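Enoyl-CoA hydratase/isomerase (Pseudomonas aeruginosa, PDB 3LAO) catalyses the hydration of enoyl-CoA thioesters as a homotrimeric crotonase-family enzyme, and possibly acts on steroid side-chain CoA esters. Local coordinates at the interface of chains A and B. Coordinates in Å, arbitrary orientation; residue numbers count along the deposited sequence, not the author numbering. Chains: chain A/B, enoyl-CoA hydratase/isomerase.

The interface of chains A and B. Residues chain A 163-164, 167-168, 171; chain B 127-130, 188, 219.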
# COMPACT_ATOMS: atom_id res chain seq x y z
N TRP A 163 6.98 -2.68 -0.58
CA TRP A 163 7.80 -3.75 -0.03
C TRP A 163 9.29 -3.51 -0.19
O TRP A 163 10.01 -3.52 0.80
CB TRP A 163 7.44 -5.10 -0.68
CG TRP A 163 8.12 -6.24 0.03
CD1 TRP A 163 9.29 -6.86 -0.32
CD2 TRP A 163 7.68 -6.89 1.23
NE1 TRP A 163 9.60 -7.86 0.58
CE2 TRP A 163 8.62 -7.90 1.54
CE3 TRP A 163 6.57 -6.73 2.07
CZ2 TRP A 163 8.49 -8.73 2.65
CZ3 TRP A 163 6.44 -7.55 3.19
CH2 TRP A 163 7.39 -8.55 3.46
N THR A 164 9.75 -3.31 -1.43
CA THR A 164 11.19 -3.21 -1.64
C THR A 164 11.83 -1.99 -0.98
O THR A 164 12.84 -2.13 -0.35
CB THR A 164 11.61 -3.31 -3.10
OG1 THR A 164 13.03 -3.51 -3.15
CG2 THR A 164 11.25 -2.05 -3.91
N MSE A 167 12.07 -2.87 2.72
CA MSE A 167 13.12 -3.83 3.03
C MSE A 167 14.52 -3.22 2.85
O MSE A 167 15.45 -3.60 3.56
CB MSE A 167 12.98 -5.16 2.25
CG MSE A 167 11.72 -6.02 2.61
SE MSE A 167 11.35 -6.20 4.51
CE MSE A 167 9.51 -5.48 4.54
N ARG A 168 14.66 -2.28 1.91
CA ARG A 168 15.98 -1.68 1.68
C ARG A 168 16.54 -1.17 3.02
O ARG A 168 17.74 -1.23 3.28
CB ARG A 168 15.89 -0.55 0.65
CG ARG A 168 16.71 0.71 1.03
CD ARG A 168 17.99 0.70 0.25
NE ARG A 168 18.99 1.70 0.59
CZ ARG A 168 19.95 1.51 1.49
NH1 ARG A 168 20.85 2.46 1.68
NH2 ARG A 168 19.99 0.40 2.22
N LEU A 171 16.02 -4.32 6.58
CA LEU A 171 16.98 -5.42 6.65
C LEU A 171 18.46 -4.98 6.69
O LEU A 171 19.31 -5.79 6.93
CB LEU A 171 16.77 -6.42 5.51
CG LEU A 171 15.30 -6.84 5.32
CD1 LEU A 171 15.15 -7.84 4.16
CD2 LEU A 171 14.76 -7.43 6.59
N ALA B 127 10.69 -10.70 -4.25
CA ALA B 127 11.98 -10.46 -3.63
C ALA B 127 11.94 -9.22 -2.70
O ALA B 127 10.98 -8.47 -2.69
CB ALA B 127 13.01 -10.28 -4.70
N ASP B 128 13.00 -9.01 -1.94
CA ASP B 128 13.08 -7.86 -1.04
C ASP B 128 13.80 -6.66 -1.61
O ASP B 128 13.58 -5.55 -1.19
CB ASP B 128 13.76 -8.33 0.21
CG ASP B 128 13.07 -9.52 0.78
OD1 ASP B 128 11.82 -9.48 0.81
OD2 ASP B 128 13.75 -10.51 1.13
N ILE B 129 14.69 -6.91 -2.56
CA ILE B 129 15.41 -5.88 -3.28
C ILE B 129 15.48 -6.35 -4.72
O ILE B 129 15.81 -7.54 -5.01
CB ILE B 129 16.85 -5.76 -2.84
CG1 ILE B 129 16.94 -5.56 -1.31
CG2 ILE B 129 17.55 -4.68 -3.67
CD1 ILE B 129 16.37 -4.28 -0.79
N ALA B 130 15.14 -5.42 -5.61
CA ALA B 130 15.11 -5.68 -7.03
C ALA B 130 15.89 -4.62 -7.77
O ALA B 130 15.57 -3.43 -7.68
CB ALA B 130 13.62 -5.77 -7.56
N THR B 188 14.04 -1.51 -6.76
CA THR B 188 14.65 -0.74 -5.72
C THR B 188 15.50 0.29 -6.42
O THR B 188 15.59 1.43 -5.98
CB THR B 188 15.57 -1.64 -4.85
OG1 THR B 188 14.91 -2.88 -4.56
CG2 THR B 188 15.98 -0.94 -3.56
N LEU B 219 11.47 -10.04 8.69
CA LEU B 219 10.76 -10.59 7.52
C LEU B 219 9.45 -11.19 7.96
O LEU B 219 8.41 -10.99 7.31
CB LEU B 219 11.55 -11.66 6.78
CG LEU B 219 12.58 -11.09 5.82
CD1 LEU B 219 13.52 -12.17 5.39
CD2 LEU B 219 11.93 -10.42 4.60
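A:Trp163 and B:Asp128 meet at the subunit interface of the crotonase-family homotrimer, where helix 163-170 of one subunit lies against the loop 127-128 and the start of strand 129-133 of its neighbour. The contact probably helps hold together the trimer, between whose subunits substrate probably binds in elongated tunnels. The indole N-H is given to the carboxylate: NE1 of A:Trp163 stands 2.8 Å from OD1 of B:Asp128, and the bond is nearly straight, 169° at the hydrogen. OD1 lies in the indole plane at the ring edge and accepts through its anti lone pair, while the carboxylate is turned 38° from the ring. With CG anti to the backbone N (chi1 -171°), the tryptophan runs alongside the aspartate, both side chains pointing the same way. The pair probably helps to fix the rotation of the carboxylate.

At the next helix residue, the hydroxyl of A:Thr164 donates to the backbone carbonyl of B:Asp128, OG1 to O 2.9 Å, coming from above the carbonyl plane. OG1 of A:Thr164 and OG1 of B:Thr188 also lie within hydrogen-bonding range, donor and acceptor undecided, but their 2.4 Å separation is too short to be trusted in detail. Within chain B, the amide N of B:Ala130 donates to OG1 of B:Thr188 at 2.8 Å, tying this hydroxyl to strand 129-133. B:Asp128 thus engages consecutive helix residues, through its side chain with A:Trp163 and through its backbone with A:Thr164.

Apolar contacts flank these polar links. Selenomethionine A:Met167 crosses B:Asp128, its CB 3.8 Å from CB of the aspartate, and its bent chain carries CE back over one face of the A:Trp163 ring, 3.7 Å above the plane and offset toward its rim. A looser contact joins A:Leu171 to B:Leu219 of helix 212-222, their side chains roughly perpendicular, with CD1 4.2 Å from CD2. Farther along the helix than A:Thr164, the CD1 methyl of B:Ile129 rests against the backbone of A:Arg168, 3.6 Å from its CA.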